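Local coordinates for protein putative phosphosugar isomerase (Clostridium difficile, PDB 3G68) that is a putative phosphosugar isomerase with two SIS folds, probably binding phosphorylated sugar derivatives much as the isomerase half of glucosamine-6-phosphate synthase does, at residues B[8-12]-B[187-191]; B[14-19]-B[148-153]; B[179-183]-B[309-313]; B[194-198]-B[316-321]. All coordinates share one frame; numbering follows the deposited sequence.

Interaction 1: B[8-12]-B[187-191]; sequences MLETP and FEAVY
Leu9 sets its CD2 methyl over the ring of Tyr191, and Pro12 its CD over that of Phe187, two CH-pi contacts between segments 8-12 and 187-191, which run nearly antiparallel at 157° with their axes 10.1 Å apart. Leu9 CD2 stands practically on the normal of the Tyr191 ring, 3.6 Å from the centroid, so that all six ring carbons are about equally far from it. The second contact is looser: Pro12 CD stands over one face of Phe187 toward the rim, 4.2 Å from the centroid, while Pro12 CG comes to 3.7 Å from Phe187 CD1. Both rings project from their helix with CG anti to the backbone N (chi1 -174° in each), one turn apart, and therefore reach across the gap side by side.

Apolar contact fills in around them. Met8, present as selenomethionine, bends at its last torsion and lays CE at the edge of Tyr191, 3.9 Å from CD2. Thr11 turns its CB to Phe187, while Tyr148 of helix 145-165 meets the same ring edge-to-face.

Among the polar atoms, Met8 O, already accepting the Thr11 N-H, approaches the Phe187 ring obliquely, 3.3 Å from CE1. The polar link is one water, which donates to Leu9 O at 2.9 Å and to Glu188 OE1 at 2.7 Å. Glu188 lies at the border of the contact, also packing on Asp6 of the second subunit.

With aromatic faces and methyls inside and a water at the rim, helices 4-20 and 187-200 are joined by shape and dispersion, and direct polar bonds play no part between the two segments.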
loop_
_atom_site.group_PDB
_atom_site.type_symbol
_atom_site.label_atom_id
_atom_site.label_comp_id
_atom_site.label_asym_id
_atom_site.label_seq_id
_atom_site.Cartn_x
_atom_site.Cartn_y
_atom_site.Cartn_z
HETATM N N MSE B 8 -29.696 -3.885 33.935
HETATM C CA MSE B 8 -29.528 -4.926 32.876
HETATM C C MSE B 8 -28.369 -4.550 31.931
HETATM O O MSE B 8 -27.453 -5.330 31.724
HETATM C CB MSE B 8 -30.808 -5.134 32.067
HETATM C CG MSE B 8 -31.886 -5.829 32.839
HETATM SE SE MSE B 8 -33.515 -5.884 31.816
HETATM C CE MSE B 8 -32.749 -7.323 30.482
ATOM N N LEU B 9 -28.393 -3.323 31.416
ATOM C CA LEU B 9 -27.349 -2.840 30.507
ATOM C C LEU B 9 -25.924 -2.832 31.119
ATOM O O LEU B 9 -24.947 -3.023 30.372
ATOM C CB LEU B 9 -27.729 -1.476 29.916
ATOM C CG LEU B 9 -28.941 -1.537 28.980
ATOM C CD1 LEU B 9 -29.356 -0.139 28.530
ATOM C CD2 LEU B 9 -28.696 -2.403 27.770
ATOM N N GLU B 10 -25.819 -2.664 32.449
ATOM C CA GLU B 10 -24.531 -2.727 33.184
ATOM C C GLU B 10 -23.972 -4.158 33.301
ATOM O O GLU B 10 -22.774 -4.366 33.562
ATOM C CB GLU B 10 -24.777 -2.247 34.630
ATOM C CG GLU B 10 -23.553 -1.924 35.410
ATOM C CD GLU B 10 -23.826 -1.578 36.860
ATOM O OE1 GLU B 10 -22.827 -1.390 37.575
ATOM O OE2 GLU B 10 -24.982 -1.498 37.310
ATOM N N THR B 11 -24.856 -5.147 33.168
ATOM C CA THR B 11 -24.536 -6.540 33.434
ATOM C C THR B 11 -23.312 -7.107 32.658
ATOM O O THR B 11 -22.404 -7.630 33.300
ATOM C CB THR B 11 -25.813 -7.435 33.398
ATOM O OG1 THR B 11 -26.768 -6.887 34.323
ATOM C CG2 THR B 11 -25.480 -8.857 33.836
ATOM N N PRO B 12 -23.245 -6.977 31.311
ATOM C CA PRO B 12 -22.017 -7.467 30.662
ATOM C C PRO B 12 -20.673 -6.898 31.215
ATOM O O PRO B 12 -19.739 -7.679 31.431
ATOM C CB PRO B 12 -22.244 -7.128 29.181
ATOM C CG PRO B 12 -23.753 -7.157 29.055
ATOM C CD PRO B 12 -24.201 -6.470 30.314
ATOM N N PHE B 187 -25.558 -10.350 24.793
ATOM C CA PHE B 187 -26.557 -9.768 25.692
ATOM C C PHE B 187 -27.176 -8.502 25.113
ATOM O O PHE B 187 -28.395 -8.392 25.035
ATOM C CB PHE B 187 -25.906 -9.547 27.061
ATOM C CG PHE B 187 -26.840 -9.088 28.149
ATOM C CD1 PHE B 187 -27.298 -7.772 28.198
ATOM C CD2 PHE B 187 -27.178 -9.965 29.213
ATOM C CE1 PHE B 187 -28.128 -7.342 29.245
ATOM C CE2 PHE B 187 -28.007 -9.552 30.243
ATOM C CZ PHE B 187 -28.482 -8.253 30.281
ATOM N N GLU B 188 -26.337 -7.550 24.701
ATOM C CA GLU B 188 -26.797 -6.274 24.120
ATOM C C GLU B 188 -27.650 -6.483 22.891
ATOM O O GLU B 188 -28.699 -5.853 22.764
ATOM C CB GLU B 188 -25.575 -5.418 23.735
ATOM C CG GLU B 188 -25.877 -4.077 23.079
ATOM C CD GLU B 188 -26.275 -3.001 24.060
ATOM O OE1 GLU B 188 -26.152 -3.220 25.291
ATOM O OE2 GLU B 188 -26.691 -1.925 23.586
ATOM N N ALA B 189 -27.188 -7.335 21.967
ATOM C CA ALA B 189 -27.957 -7.622 20.740
ATOM C C ALA B 189 -29.353 -8.202 21.076
ATOM O O ALA B 189 -30.380 -7.797 20.475
ATOM C CB ALA B 189 -27.181 -8.569 19.821
ATOM N N VAL B 190 -29.387 -9.125 22.044
ATOM C CA VAL B 190 -30.667 -9.709 22.498
ATOM C C VAL B 190 -31.587 -8.633 23.128
ATOM O O VAL B 190 -32.795 -8.602 22.881
ATOM C CB VAL B 190 -30.421 -10.940 23.429
ATOM C CG1 VAL B 190 -31.745 -11.394 24.122
ATOM C CG2 VAL B 190 -29.760 -12.072 22.629
ATOM N N TYR B 191 -31.009 -7.742 23.935
ATOM C CA TYR B 191 -31.737 -6.632 24.550
ATOM C C TYR B 191 -32.408 -5.744 23.477
ATOM O O TYR B 191 -33.609 -5.416 23.557
ATOM C CB TYR B 191 -30.769 -5.829 25.423
ATOM C CG TYR B 191 -31.389 -4.732 26.239
ATOM C CD1 TYR B 191 -31.711 -3.524 25.671
ATOM C CD2 TYR B 191 -31.603 -4.897 27.612
ATOM C CE1 TYR B 191 -32.264 -2.515 26.421
ATOM C CE2 TYR B 191 -32.162 -3.894 28.372
ATOM C CZ TYR B 191 -32.502 -2.716 27.759
ATOM O OH TYR B 191 -33.073 -1.686 28.445
HETATM O O HOH W 1 -25.099 -4.045 27.649
#

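Interaction 2: B[14-19]-B[148-153]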
loop_
_atom_site.group_PDB
_atom_site.type_symbol
_atom_site.label_atom_id
_atom_site.label_comp_id
_atom_site.label_asym_id
_atom_site.label_seq_id
_atom_site.Cartn_x
_atom_site.Cartn_y
_atom_site.Cartn_z
ATOM N N ARG B 14 -19.938 -5.801 34.272
ATOM C CA ARG B 14 -19.714 -6.422 35.587
ATOM C C ARG B 14 -19.311 -7.874 35.455
ATOM O O ARG B 14 -18.413 -8.338 36.167
ATOM C CB ARG B 14 -20.938 -6.289 36.513
ATOM C CG ARG B 14 -21.170 -4.887 37.088
ATOM C CD ARG B 14 -19.995 -4.384 37.922
ATOM N NE ARG B 14 -20.286 -3.090 38.530
ATOM C CZ ARG B 14 -19.458 -2.402 39.317
ATOM N NH1 ARG B 14 -18.242 -2.857 39.616
ATOM N NH2 ARG B 14 -19.855 -1.229 39.802
HETATM N N MSE B 15 -19.937 -8.605 34.527
HETATM C CA MSE B 15 -19.635 -10.033 34.339
HETATM C C MSE B 15 -18.182 -10.243 33.897
HETATM O O MSE B 15 -17.479 -11.118 34.421
HETATM C CB MSE B 15 -20.619 -10.675 33.363
HETATM C CG MSE B 15 -22.046 -10.771 33.913
HETATM SE SE MSE B 15 -23.225 -11.786 32.730
HETATM C CE MSE B 15 -22.299 -13.566 32.944
ATOM N N ARG B 16 -17.736 -9.415 32.980
ATOM C CA ARG B 16 -16.348 -9.460 32.492
ATOM C C ARG B 16 -15.341 -9.151 33.606
ATOM O O ARG B 16 -14.270 -9.770 33.644
ATOM C CB ARG B 16 -16.148 -8.504 31.350
ATOM C CG ARG B 16 -16.852 -8.949 30.116
ATOM C CD ARG B 16 -16.892 -7.857 29.152
ATOM N NE ARG B 16 -17.704 -8.263 28.033
ATOM C CZ ARG B 16 -18.414 -7.442 27.280
ATOM N NH1 ARG B 16 -18.432 -6.140 27.528
ATOM N NH2 ARG B 16 -19.115 -7.947 26.288
ATOM N N GLU B 17 -15.684 -8.223 34.506
ATOM C CA GLU B 17 -14.846 -7.901 35.664
ATOM C C GLU B 17 -14.713 -9.070 36.638
ATOM O O GLU B 17 -13.616 -9.357 37.183
ATOM C CB GLU B 17 -15.382 -6.709 36.436
ATOM C CG GLU B 17 -15.254 -5.406 35.671
ATOM C CD GLU B 17 -15.953 -4.249 36.353
ATOM O OE1 GLU B 17 -16.660 -4.496 37.357
ATOM O OE2 GLU B 17 -15.821 -3.108 35.845
ATOM N N ILE B 18 -15.833 -9.742 36.846
ATOM C CA ILE B 18 -15.897 -10.906 37.694
ATOM C C ILE B 18 -15.038 -12.038 37.144
ATOM O O ILE B 18 -14.306 -12.667 37.881
ATOM C CB ILE B 18 -17.355 -11.338 37.937
ATOM C CG1 ILE B 18 -18.037 -10.278 38.822
ATOM C CG2 ILE B 18 -17.396 -12.729 38.613
ATOM C CD1 ILE B 18 -19.542 -10.490 38.974
ATOM N N ILE B 19 -15.134 -12.286 35.851
ATOM C CA ILE B 19 -14.304 -13.284 35.164
ATOM C C ILE B 19 -12.799 -12.963 35.360
ATOM O O ILE B 19 -12.041 -13.835 35.768
ATOM C CB ILE B 19 -14.722 -13.382 33.666
ATOM C CG1 ILE B 19 -16.013 -14.201 33.555
ATOM C CG2 ILE B 19 -13.619 -14.014 32.778
ATOM C CD1 ILE B 19 -16.728 -14.077 32.175
ATOM N N TYR B 148 -27.763 -12.660 37.176
ATOM C CA TYR B 148 -26.731 -13.052 36.196
ATOM C C TYR B 148 -25.330 -13.181 36.827
ATOM O O TYR B 148 -24.628 -14.163 36.608
ATOM C CB TYR B 148 -26.662 -12.074 35.038
ATOM C CG TYR B 148 -27.858 -12.159 34.123
ATOM C CD1 TYR B 148 -28.066 -13.282 33.310
ATOM C CD2 TYR B 148 -28.765 -11.116 34.043
ATOM C CE1 TYR B 148 -29.174 -13.365 32.461
ATOM C CE2 TYR B 148 -29.860 -11.183 33.185
ATOM C CZ TYR B 148 -30.059 -12.307 32.410
ATOM O OH TYR B 148 -31.132 -12.401 31.569
ATOM N N CYS B 149 -24.930 -12.185 37.616
ATOM C CA CYS B 149 -23.606 -12.218 38.205
ATOM C C CYS B 149 -23.473 -13.318 39.274
ATOM O O CYS B 149 -22.375 -13.815 39.461
ATOM C CB CYS B 149 -23.219 -10.851 38.768
ATOM S SG CYS B 149 -23.026 -9.547 37.558
ATOM N N THR B 150 -24.568 -13.721 39.936
ATOM C CA THR B 150 -24.529 -14.800 40.953
ATOM C C THR B 150 -24.421 -16.168 40.234
ATOM O O THR B 150 -23.616 -17.039 40.615
ATOM C CB THR B 150 -25.757 -14.716 41.913
ATOM O OG1 THR B 150 -25.694 -13.466 42.643
ATOM C CG2 THR B 150 -25.811 -15.902 42.891
ATOM N N LYS B 151 -25.207 -16.362 39.171
ATOM C CA LYS B 151 -25.067 -17.562 38.350
ATOM C C LYS B 151 -23.624 -17.690 37.812
ATOM O O LYS B 151 -23.038 -18.757 37.874
ATOM C CB LYS B 151 -26.030 -17.558 37.182
ATOM C CG LYS B 151 -27.500 -17.676 37.577
ATOM C CD LYS B 151 -28.362 -17.876 36.328
ATOM C CE LYS B 151 -28.462 -16.605 35.436
ATOM N NZ LYS B 151 -29.416 -16.789 34.327
ATOM N N LEU B 152 -23.067 -16.594 37.293
ATOM C CA LEU B 152 -21.689 -16.606 36.793
ATOM C C LEU B 152 -20.723 -16.998 37.905
ATOM O O LEU B 152 -19.860 -17.839 37.708
ATOM C CB LEU B 152 -21.281 -15.234 36.253
ATOM C CG LEU B 152 -19.864 -15.059 35.703
ATOM C CD1 LEU B 152 -19.505 -16.075 34.615
ATOM C CD2 LEU B 152 -19.750 -13.639 35.122
ATOM N N ASN B 153 -20.888 -16.391 39.070
ATOM C CA ASN B 153 -20.017 -16.646 40.240
ATOM C C ASN B 153 -20.003 -18.123 40.649
ATOM O O ASN B 153 -18.944 -18.690 40.958
ATOM C CB ASN B 153 -20.438 -15.764 41.435
ATOM C CG ASN B 153 -19.261 -15.039 42.068
ATOM O OD1 ASN B 153 -18.436 -14.447 41.360
ATOM N ND2 ASN B 153 -19.183 -15.058 43.393
#
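Leu152 lies with CG anti to the backbone N (chi1 179°), which carries CD2 to 3.6 Å from CB of Met15 in segment 14-19 and close to the Met15 carbonyl. Ile19 approaches the same fork at about a right angle, its CG1 4.1 Å from both Leu152 CD1 and CD2. Met15, a selenomethionine modelled in two conformers, slants across Leu152 in the one described, with SE near Tyr148 CB, a detail that remains doubtful. One turn along, Ile18 divides its branches between two neighbours: CD1 comes to 3.7 Å from Cys149 CB, while CG2, on the other branch, abuts Asn153 OD1 at 3.4 Å.

This is near-parallel helix packing within a double-SIS protein, the axes 10.0 Å apart and crossing at -22°; it lays the N-terminal helix 4-20 along helix 145-165, whose residues 148-153 fall in the first SIS sequence range. Helix 170-184 also packs on Met15 through Ile184 and on Ile19 through Ile177. Tyr148 gives this contact its CB, but its ring leads off toward helix 316-324, where OH hydrogen-bonds Gln319 OE1. Cys149 SG touches Ile18 CD1 at 3.9 Å and, at about a right angle to that, the CG of Met15.

Interaction 3: B[179-183]-B[309-313]; sequences KILDA and YQTFN
Tyr309 and Ile180 meet because each carries its branch beside the backbone N: chi1 is -53° in Tyr309 and -68° in Ile180, which slides Ile180 CG1 over one face of the phenol ring. CG1 stands 3.7 Å from the ring centroid, a CH-pi contact displaced toward the rim, with CE1 the nearest ring atom at 3.4 Å. Lys179 comes to the same ring from the other half, its CB 3.6 Å from Tyr309 CE2, and then extends past it. The two polar ends meet again at Glu176, whose carboxylate takes Tyr309 OH on one oxygen and Lys179 NZ on the other; Tyr55 OH is a second partner of the phenol.

At Ala183 the loop comes close, the CA atoms of Ala183 and Phe312 lying 6.0 Å apart. The Ala183 methyl touches Tyr309 O at 3.5 Å and Phe312 CB at 4.0 Å, and Phe312 turns its CE2 to Ile180 CG2.

One direct hydrogen bond joins the segments. Asn313 ND2 donates to Ala183 O over 3.0 Å, nearly straight (166°); the acceptor lies in the amide plane, whereas the donor sits above the plane of the carbonyl. The same nitrogen also makes a weak bond to Phe312 O, so the amide ties its own turn to the last turn of helix 170-184.

An aromatic face and one amide thus anchor the loop to a helix that comes between the two sheets in the chain; the loop itself is the connection from edge strand 299-300 of the second five-stranded parallel sheet, strand order 2-1-3-4-5, to helix 316-324.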
loop_
_atom_site.group_PDB
_atom_site.type_symbol
_atom_site.label_atom_id
_atom_site.label_comp_id
_atom_site.label_asym_id
_atom_site.label_seq_id
_atom_site.Cartn_x
_atom_site.Cartn_y
_atom_site.Cartn_z
ATOM N N LYS B 179 -16.260 -19.390 25.973
ATOM C CA LYS B 179 -17.678 -19.675 25.623
ATOM C C LYS B 179 -18.646 -18.784 26.421
ATOM O O LYS B 179 -19.615 -18.240 25.884
ATOM C CB LYS B 179 -18.016 -21.150 25.871
ATOM C CG LYS B 179 -17.308 -22.081 24.973
ATOM C CD LYS B 179 -17.779 -23.511 25.307
ATOM C CE LYS B 179 -17.167 -24.511 24.395
ATOM N NZ LYS B 179 -17.396 -25.837 24.953
ATOM N N ILE B 180 -18.381 -18.631 27.714
ATOM C CA ILE B 180 -19.171 -17.759 28.587
ATOM C C ILE B 180 -19.066 -16.338 28.055
ATOM O O ILE B 180 -20.065 -15.638 27.949
ATOM C CB ILE B 180 -18.683 -17.830 30.057
ATOM C CG1 ILE B 180 -18.978 -19.211 30.656
ATOM C CG2 ILE B 180 -19.311 -16.765 30.909
ATOM C CD1 ILE B 180 -18.262 -19.469 32.016
ATOM N N LEU B 181 -17.862 -15.916 27.675
ATOM C CA LEU B 181 -17.680 -14.562 27.107
ATOM C C LEU B 181 -18.459 -14.393 25.797
ATOM O O LEU B 181 -19.009 -13.327 25.515
ATOM C CB LEU B 181 -16.186 -14.245 26.923
ATOM C CG LEU B 181 -15.408 -13.961 28.202
ATOM C CD1 LEU B 181 -13.888 -13.843 27.895
ATOM C CD2 LEU B 181 -15.929 -12.673 28.906
ATOM N N ASP B 182 -18.525 -15.454 25.011
ATOM C CA ASP B 182 -19.305 -15.451 23.774
ATOM C C ASP B 182 -20.810 -15.245 24.081
ATOM O O ASP B 182 -21.473 -14.569 23.311
ATOM C CB ASP B 182 -19.173 -16.764 22.988
ATOM C CG ASP B 182 -17.849 -16.938 22.253
ATOM O OD1 ASP B 182 -17.090 -15.983 22.028
ATOM O OD2 ASP B 182 -17.612 -18.090 21.828
ATOM N N ALA B 183 -21.331 -15.784 25.192
ATOM C CA ALA B 183 -22.735 -15.570 25.592
ATOM C C ALA B 183 -22.921 -14.133 26.094
ATOM O O ALA B 183 -23.863 -13.417 25.724
ATOM C CB ALA B 183 -23.128 -16.569 26.708
ATOM N N TYR B 309 -24.727 -22.253 28.855
ATOM C CA TYR B 309 -24.403 -20.812 28.700
ATOM C C TYR B 309 -25.509 -19.937 28.115
ATOM O O TYR B 309 -25.461 -18.698 28.237
ATOM C CB TYR B 309 -23.041 -20.604 27.978
ATOM C CG TYR B 309 -21.908 -21.379 28.637
ATOM C CD1 TYR B 309 -21.758 -21.405 30.023
ATOM C CD2 TYR B 309 -20.989 -22.104 27.866
ATOM C CE1 TYR B 309 -20.722 -22.143 30.629
ATOM C CE2 TYR B 309 -19.961 -22.798 28.456
ATOM C CZ TYR B 309 -19.836 -22.830 29.832
ATOM O OH TYR B 309 -18.824 -23.545 30.424
ATOM N N GLN B 310 -26.520 -20.568 27.535
ATOM C CA GLN B 310 -27.724 -19.852 27.069
ATOM C C GLN B 310 -28.397 -19.116 28.212
ATOM O O GLN B 310 -29.198 -18.209 27.967
ATOM C CB GLN B 310 -28.724 -20.817 26.407
ATOM C CG GLN B 310 -29.321 -21.856 27.375
ATOM C CD GLN B 310 -30.312 -22.813 26.713
ATOM O OE1 GLN B 310 -30.902 -22.524 25.680
ATOM N NE2 GLN B 310 -30.481 -23.964 27.320
ATOM N N THR B 311 -28.114 -19.515 29.451
ATOM C CA THR B 311 -28.660 -18.852 30.627
ATOM C C THR B 311 -28.318 -17.345 30.655
ATOM O O THR B 311 -29.008 -16.569 31.260
ATOM C CB THR B 311 -28.215 -19.538 31.954
ATOM O OG1 THR B 311 -29.011 -19.042 33.044
ATOM C CG2 THR B 311 -26.725 -19.293 32.231
ATOM N N PHE B 312 -27.243 -16.935 30.008
ATOM C CA PHE B 312 -26.882 -15.508 29.990
ATOM C C PHE B 312 -27.626 -14.662 28.990
ATOM O O PHE B 312 -27.340 -13.471 28.887
ATOM C CB PHE B 312 -25.370 -15.345 29.832
ATOM C CG PHE B 312 -24.640 -15.954 30.945
ATOM C CD1 PHE B 312 -24.818 -15.457 32.242
ATOM C CD2 PHE B 312 -23.846 -17.084 30.756
ATOM C CE1 PHE B 312 -24.167 -16.075 33.325
ATOM C CE2 PHE B 312 -23.194 -17.675 31.834
ATOM C CZ PHE B 312 -23.358 -17.164 33.113
ATOM N N ASN B 313 -28.528 -15.274 28.218
ATOM C CA ASN B 313 -29.340 -14.537 27.274
ATOM C C ASN B 313 -30.836 -14.786 27.307
ATOM O O ASN B 313 -31.578 -13.885 26.969
ATOM C CB ASN B 313 -28.930 -14.899 25.841
ATOM C CG ASN B 313 -27.466 -14.609 25.515
ATOM O OD1 ASN B 313 -26.930 -15.252 24.625
ATOM N ND2 ASN B 313 -26.836 -13.640 26.189
#

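Interaction 4: B[194-198]-B[316-321]; sequences SKQWI and VPIQLI
Ile198 drives its CD1 methyl into the hollow formed by Pro317, Leu320 and Ile321, where helix 187-200 meets helix 316-324. The axes approach to 9.5 Å and cross at -55°, a value consistent with ridges-into-grooves packing of rows four residues apart: Ser194 and Ile198 on one side, Pro317 and Ile321 on the other. The pair lies beside strand 299-300 at the edge of the second parallel sheet of this double-SIS protein, with Leu299 touching Ser194, Trp197 and Pro317.

In its hollow, Ile198 CD1 comes to 3.6 Å from Leu320 CG and also nears the Ile321 backbone N. CG1 of Ile198 meets CG1 of Ile321 at 3.8 Å. Leu320 answers as the opposing bump: with CG anti to its backbone N (chi1 -172°), it leans between Ser194, Lys195 and Ile198.

The closest backbone approach is at the other end, 4.9 Å between the CA atoms of Ser194 and Pro317. The short serine side chain fits this approach, its OG 3.3 Å from Pro317 CB; this hydroxyl is hydrogen-bonded to Val190 O in its own helix. Trp197 fills the flank with the six-membered half of its indole. CZ3 lies 3.7 Å from Pro317 CB, the side chains about perpendicular, while CH2 presses on Ile321 CD1 at 3.6 Å.

The indole nitrogen turns from the helix pair and bonds Lys297 O. On the outer side, beside the extended, exposed Lys195, Leu320 CD2 settles 3.7 Å from Lys195 N.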
loop_
_atom_site.group_PDB
_atom_site.type_symbol
_atom_site.label_atom_id
_atom_site.label_comp_id
_atom_site.label_asym_id
_atom_site.label_seq_id
_atom_site.Cartn_x
_atom_site.Cartn_y
_atom_site.Cartn_z
ATOM N N SER B 194 -35.225 -7.613 21.860
ATOM C CA SER B 194 -36.297 -7.659 22.872
ATOM C C SER B 194 -37.122 -6.370 22.915
ATOM O O SER B 194 -38.355 -6.412 22.930
ATOM C CB SER B 194 -35.717 -7.969 24.238
ATOM O OG SER B 194 -35.086 -9.239 24.245
ATOM N N LYS B 195 -36.437 -5.218 22.918
ATOM C CA LYS B 195 -37.086 -3.926 22.969
ATOM C C LYS B 195 -38.036 -3.702 21.778
ATOM O O LYS B 195 -39.125 -3.168 21.956
ATOM C CB LYS B 195 -36.011 -2.828 23.065
ATOM C CG LYS B 195 -36.534 -1.438 23.292
ATOM C CD LYS B 195 -35.379 -0.486 23.620
ATOM C CE LYS B 195 -35.887 0.922 23.891
ATOM N NZ LYS B 195 -34.782 1.950 23.956
ATOM N N GLN B 196 -37.640 -4.152 20.584
ATOM C CA GLN B 196 -38.457 -4.040 19.384
ATOM C C GLN B 196 -39.693 -4.956 19.481
ATOM O O GLN B 196 -40.803 -4.555 19.164
ATOM C CB GLN B 196 -37.627 -4.415 18.146
ATOM C CG GLN B 196 -36.477 -3.466 17.832
ATOM C CD GLN B 196 -35.540 -4.008 16.739
ATOM O OE1 GLN B 196 -35.966 -4.746 15.830
ATOM N NE2 GLN B 196 -34.260 -3.646 16.826
ATOM N N TRP B 197 -39.481 -6.175 19.934
ATOM C CA TRP B 197 -40.581 -7.142 20.143
ATOM C C TRP B 197 -41.632 -6.648 21.166
ATOM O O TRP B 197 -42.841 -6.800 20.926
ATOM C CB TRP B 197 -39.985 -8.507 20.494
ATOM C CG TRP B 197 -40.876 -9.556 21.097
ATOM C CD1 TRP B 197 -41.735 -10.420 20.441
ATOM C CD2 TRP B 197 -40.893 -9.938 22.462
ATOM N NE1 TRP B 197 -42.316 -11.281 21.343
ATOM C CE2 TRP B 197 -41.812 -11.014 22.589
ATOM C CE3 TRP B 197 -40.261 -9.443 23.617
ATOM C CZ2 TRP B 197 -42.079 -11.618 23.814
ATOM C CZ3 TRP B 197 -40.535 -10.038 24.831
ATOM C CH2 TRP B 197 -41.450 -11.112 24.921
ATOM N N ILE B 198 -41.176 -6.064 22.276
ATOM C CA ILE B 198 -42.070 -5.495 23.278
ATOM C C ILE B 198 -42.940 -4.379 22.681
ATOM O O ILE B 198 -44.150 -4.365 22.889
ATOM C CB ILE B 198 -41.293 -4.969 24.489
ATOM C CG1 ILE B 198 -40.691 -6.122 25.278
ATOM C CG2 ILE B 198 -42.216 -4.178 25.413
ATOM C CD1 ILE B 198 -39.614 -5.728 26.336
ATOM N N VAL B 316 -33.571 -12.338 29.137
ATOM C CA VAL B 316 -33.422 -10.875 28.909
ATOM C C VAL B 316 -34.753 -10.227 28.477
ATOM O O VAL B 316 -35.145 -9.212 29.058
ATOM C CB VAL B 316 -32.261 -10.556 27.919
ATOM C CG1 VAL B 316 -32.261 -9.093 27.460
ATOM C CG2 VAL B 316 -30.961 -10.857 28.574
ATOM N N PRO B 317 -35.438 -10.788 27.453
ATOM C CA PRO B 317 -36.737 -10.218 27.040
ATOM C C PRO B 317 -37.786 -10.109 28.124
ATOM O O PRO B 317 -38.526 -9.131 28.164
ATOM C CB PRO B 317 -37.203 -11.156 25.919
ATOM C CG PRO B 317 -36.246 -12.273 25.917
ATOM C CD PRO B 317 -35.005 -11.832 26.505
ATOM N N ILE B 318 -37.837 -11.105 29.008
ATOM C CA ILE B 318 -38.831 -11.137 30.056
ATOM C C ILE B 318 -38.460 -10.092 31.111
ATOM O O ILE B 318 -39.329 -9.359 31.561
ATOM C CB ILE B 318 -38.986 -12.542 30.724
ATOM C CG1 ILE B 318 -39.351 -13.604 29.686
ATOM C CG2 ILE B 318 -40.088 -12.475 31.771
ATOM C CD1 ILE B 318 -40.620 -13.313 28.989
ATOM N N GLN B 319 -37.190 -10.018 31.501
ATOM C CA GLN B 319 -36.753 -8.953 32.413
ATOM C C GLN B 319 -36.991 -7.593 31.833
ATOM O O GLN B 319 -37.315 -6.662 32.577
ATOM C CB GLN B 319 -35.272 -9.105 32.756
ATOM C CG GLN B 319 -34.971 -10.320 33.598
ATOM C CD GLN B 319 -33.530 -10.724 33.500
ATOM O OE1 GLN B 319 -32.890 -10.556 32.448
ATOM N NE2 GLN B 319 -32.989 -11.265 34.598
ATOM N N LEU B 320 -36.836 -7.424 30.516
ATOM C CA LEU B 320 -37.101 -6.123 29.906
ATOM C C LEU B 320 -38.572 -5.767 29.991
ATOM O O LEU B 320 -38.922 -4.581 30.180
ATOM C CB LEU B 320 -36.530 -5.974 28.489
ATOM C CG LEU B 320 -36.616 -4.583 27.888
ATOM C CD1 LEU B 320 -35.950 -3.504 28.801
ATOM C CD2 LEU B 320 -35.947 -4.591 26.527
ATOM N N ILE B 321 -39.446 -6.775 29.853
ATOM C CA ILE B 321 -40.875 -6.573 30.049
ATOM C C ILE B 321 -41.115 -6.040 31.456
ATOM O O ILE B 321 -41.893 -5.114 31.614
ATOM C CB ILE B 321 -41.716 -7.843 29.825
ATOM C CG1 ILE B 321 -41.830 -8.149 28.336
ATOM C CG2 ILE B 321 -43.148 -7.653 30.399
ATOM C CD1 ILE B 321 -42.450 -9.545 28.004
#

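How the interactions relate
Interactions 1 and 2 share helix 4-20, and interactions 1 and 4 share helix 187-200, so interaction 1 sits between them: its centre is about 13 Å from that of interaction 2 and about 11 Å from those of 3 and 4. The centres of interactions 2 and 4 are about 21 Å apart, yet they still touch, through Tyr148 and helix 316-324. Along the chain interaction 2 is nested within the loop closed by interaction 1, while interaction 3 alternates with both 1 and 4. The segments come from the start, middle and end of the double-SIS chain, so these contacts probably help hold its two halves together. Interactions 1, 2 and 3 also touch the second subunit; interaction 4 touches no other chain.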